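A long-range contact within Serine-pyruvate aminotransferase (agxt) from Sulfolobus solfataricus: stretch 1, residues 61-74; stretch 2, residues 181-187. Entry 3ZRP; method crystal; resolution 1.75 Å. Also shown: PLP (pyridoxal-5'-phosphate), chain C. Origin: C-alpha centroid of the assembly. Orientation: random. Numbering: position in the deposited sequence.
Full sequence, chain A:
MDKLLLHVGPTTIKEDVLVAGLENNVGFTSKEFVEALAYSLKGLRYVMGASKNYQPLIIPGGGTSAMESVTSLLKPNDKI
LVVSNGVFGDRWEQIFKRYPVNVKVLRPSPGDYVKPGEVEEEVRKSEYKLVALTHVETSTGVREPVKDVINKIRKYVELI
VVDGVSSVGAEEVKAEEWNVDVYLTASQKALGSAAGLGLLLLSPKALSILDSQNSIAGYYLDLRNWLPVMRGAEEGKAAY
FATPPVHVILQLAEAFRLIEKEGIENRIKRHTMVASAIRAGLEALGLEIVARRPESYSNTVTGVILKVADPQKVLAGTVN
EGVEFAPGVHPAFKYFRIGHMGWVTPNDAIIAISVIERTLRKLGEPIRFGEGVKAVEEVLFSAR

Stretch 1 61-74: GGGTSAMESVTSLL
Stretch 2 (181-187) DVYLTAS

A helix beginning at Gly63 (phi/psi near -60/-45 over 63-68), with a 3-10 segment over 70-73 further along, packs nearly antiparallel (157°) on extended strand 182-186 (phi -116 to -151°), the axes approaching to 7.5 Å. Gly62 is the N-cap, its O accepting from Ala66 N (3.0 Å). CA spacing widens from Gly63–Ala186 (4.8 Å) through Ala66–Leu184 (6.6 Å) to Val70–Val182 (7.8 Å), where bulkier side chains lie between the backbones. No hydrogen bond crosses; the contact is made chiefly by Val182, Leu184 and Ala186, whose CB atoms point toward the helix, with the carbonyl of Thr185 adding backbone contact.

Gly63 N lies 3.5 Å from Ala186 CB. A CB on Gly63 would clash with PLP O4P, and one on Gly62 with PLP O1P; Gly63 N donates to PLP O1P (2.9 Å). The CA-to-CB bond of Thr64 (chi1 m) points away from the strand; its N (2.8 Å) and OG1 (2.5 Å) donate to PLP O3P.

Leu184 (p, p) lays both methyls against the helix: CD2 is 3.8 Å from Met67 CA and 4.2 Å from Val70 CG2, CD1 4.0 Å from Met67 CG. Met67 (m, t, p) then leads away, SD 3.9 Å from PLP C6. Ala66 sets CB 4.2 Å from Leu184 CB. Val70 CG2 meets Val182 CG1 (both t) at 4.1 Å; Leu73 (m, t) sets CD1 3.5 Å from Val182 CG2. Ser69 OG (p) donates to Ala66 O (2.7 Å).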

# COMPACT_ATOMS: atom_id res chain seq x y z
N GLY A 61 2.24 -1.61 0.90
CA GLY A 61 1.52 -2.47 1.79
C GLY A 61 2.08 -2.42 3.19
O GLY A 61 1.84 -1.46 3.95
N GLY A 62 2.80 -3.47 3.53
CA GLY A 62 3.40 -3.56 4.86
C GLY A 62 4.14 -4.86 5.01
O GLY A 62 4.51 -5.50 4.03
N GLY A 63 4.36 -5.26 6.26
CA GLY A 63 5.04 -6.53 6.53
C GLY A 63 4.39 -7.70 5.82
O GLY A 63 5.06 -8.57 5.31
N THR A 64 3.04 -7.76 5.79
CA THR A 64 2.37 -8.90 5.11
C THR A 64 2.62 -8.98 3.56
O THR A 64 2.78 -10.07 3.00
CB THR A 64 0.81 -8.90 5.41
OG1 THR A 64 0.65 -8.79 6.83
CG2 THR A 64 0.18 -10.16 4.90
N SER A 65 2.65 -7.82 2.88
CA SER A 65 2.84 -7.82 1.45
C SER A 65 4.32 -8.16 1.20
O SER A 65 4.58 -8.95 0.31
CB SER A 65 2.50 -6.50 0.77
OG SER A 65 3.23 -5.39 1.25
N ALA A 66 5.19 -7.70 2.09
CA ALA A 66 6.63 -8.07 1.97
C ALA A 66 6.77 -9.59 2.12
O ALA A 66 7.41 -10.24 1.30
CB ALA A 66 7.48 -7.34 2.98
N MET A 67 6.15 -10.16 3.14
CA MET A 67 6.22 -11.62 3.33
C MET A 67 5.72 -12.37 2.09
O MET A 67 6.40 -13.27 1.58
CB MET A 67 5.41 -12.05 4.57
CG MET A 67 5.98 -11.60 5.93
SD MET A 67 4.74 -11.74 7.25
CE MET A 67 4.80 -13.52 7.63
N GLU A 68 4.54 -12.01 1.58
CA GLU A 68 3.97 -12.68 0.42
C GLU A 68 4.84 -12.53 -0.85
O GLU A 68 4.94 -13.47 -1.67
CB GLU A 68 2.52 -12.22 0.18
CG GLU A 68 1.83 -12.93 -0.99
CD GLU A 68 0.28 -12.79 -0.94
OE1 GLU A 68 -0.26 -12.04 -0.08
OE2 GLU A 68 -0.37 -13.41 -1.78
N SER A 69 5.48 -11.37 -1.00
CA SER A 69 6.39 -11.12 -2.12
C SER A 69 7.55 -12.14 -2.21
O SER A 69 8.18 -12.26 -3.25
CB SER A 69 6.89 -9.68 -2.13
OG SER A 69 8.01 -9.48 -1.26
N VAL A 70 7.84 -12.85 -1.12
CA VAL A 70 8.85 -13.93 -1.11
C VAL A 70 8.47 -15.07 -2.07
O VAL A 70 9.33 -15.78 -2.59
CB VAL A 70 9.15 -14.42 0.33
CG1 VAL A 70 10.03 -15.67 0.33
CG2 VAL A 70 9.78 -13.29 1.18
N THR A 71 7.18 -15.20 -2.39
CA THR A 71 6.74 -16.13 -3.47
C THR A 71 7.43 -15.88 -4.83
O THR A 71 7.42 -16.77 -5.71
CB THR A 71 5.21 -16.15 -3.63
OG1 THR A 71 4.73 -14.83 -3.95
CG2 THR A 71 4.57 -16.67 -2.34
N SER A 72 8.02 -14.68 -4.99
CA SER A 72 8.81 -14.28 -6.16
C SER A 72 10.04 -15.18 -6.34
O SER A 72 10.65 -15.21 -7.43
CB SER A 72 9.29 -12.83 -6.03
OG SER A 72 8.19 -11.89 -5.96
N LEU A 73 10.42 -15.87 -5.26
CA LEU A 73 11.62 -16.72 -5.26
C LEU A 73 11.30 -18.22 -5.35
O LEU A 73 12.20 -19.08 -5.21
CB LEU A 73 12.47 -16.42 -4.01
CG LEU A 73 12.95 -14.97 -3.88
CD1 LEU A 73 13.70 -14.79 -2.57
CD2 LEU A 73 13.83 -14.51 -5.06
N LEU A 74 10.02 -18.53 -5.57
CA LEU A 74 9.52 -19.90 -5.46
C LEU A 74 8.96 -20.45 -6.76
O LEU A 74 8.53 -19.71 -7.66
CB LEU A 74 8.49 -20.03 -4.33
CG LEU A 74 9.00 -19.72 -2.91
CD1 LEU A 74 7.87 -19.76 -1.91
CD2 LEU A 74 10.12 -20.68 -2.49
N ASP A 181 18.95 -14.48 3.00
CA ASP A 181 18.60 -14.21 1.60
C ASP A 181 17.53 -13.16 1.40
O ASP A 181 17.57 -12.42 0.40
CB ASP A 181 18.27 -15.52 0.90
CG ASP A 181 19.46 -16.44 0.87
OD1 ASP A 181 20.46 -16.06 0.23
OD2 ASP A 181 19.40 -17.49 1.55
N VAL A 182 16.56 -13.13 2.32
CA VAL A 182 15.57 -12.05 2.42
C VAL A 182 15.39 -11.65 3.87
O VAL A 182 15.02 -12.47 4.70
CB VAL A 182 14.15 -12.46 1.90
CG1 VAL A 182 13.19 -11.25 1.98
CG2 VAL A 182 14.19 -13.01 0.45
N TYR A 183 15.66 -10.40 4.19
CA TYR A 183 15.38 -9.87 5.52
C TYR A 183 14.32 -8.81 5.26
O TYR A 183 14.51 -7.98 4.37
CB TYR A 183 16.66 -9.27 6.16
CG TYR A 183 16.80 -9.62 7.63
CD1 TYR A 183 15.84 -9.19 8.55
CD2 TYR A 183 17.86 -10.43 8.09
CE1 TYR A 183 15.93 -9.52 9.90
CE2 TYR A 183 17.97 -10.76 9.44
CZ TYR A 183 16.99 -10.32 10.35
OH TYR A 183 17.04 -10.64 11.68
N LEU A 184 13.19 -8.85 5.95
CA LEU A 184 12.13 -7.93 5.60
C LEU A 184 11.59 -7.23 6.85
O LEU A 184 11.74 -7.73 7.99
CB LEU A 184 11.02 -8.64 4.79
CG LEU A 184 10.25 -9.75 5.52
CD1 LEU A 184 9.11 -9.18 6.38
CD2 LEU A 184 9.71 -10.81 4.54
N THR A 185 11.00 -6.06 6.63
CA THR A 185 10.38 -5.31 7.71
C THR A 185 9.21 -4.45 7.15
O THR A 185 8.78 -4.63 5.99
CB THR A 185 11.45 -4.50 8.54
OG1 THR A 185 10.83 -3.99 9.72
CG2 THR A 185 12.06 -3.34 7.76
N ALA A 186 8.68 -3.57 7.98
CA ALA A 186 7.61 -2.64 7.57
C ALA A 186 8.00 -1.23 7.98
O ALA A 186 8.91 -1.06 8.78
CB ALA A 186 6.27 -3.04 8.24
N SER A 187 7.30 -0.23 7.45
CA SER A 187 7.66 1.15 7.77
C SER A 187 7.27 1.62 9.18
O SER A 187 7.90 2.50 9.76
CB SER A 187 7.15 2.11 6.68
OG SER A 187 5.77 1.96 6.42
N1 PLP C . 5.20 -9.86 11.19
C2 PLP C . 5.29 -9.36 12.47
C2A PLP C . 6.32 -9.95 13.41
C3 PLP C . 4.45 -8.31 12.89
O3 PLP C . 4.57 -7.84 14.02
C4 PLP C . 3.52 -7.75 12.01
C4A PLP C . 2.65 -6.58 12.49
C5 PLP C . 3.44 -8.31 10.71
C6 PLP C . 4.30 -9.35 10.30
C5A PLP C . 2.47 -7.82 9.68
O4P PLP C . 2.74 -6.50 9.21
P PLP C . 1.65 -5.58 8.51
O1P PLP C . 2.43 -4.34 8.23
O2P PLP C . 0.62 -5.43 9.58
O3P PLP C . 1.22 -6.38 7.33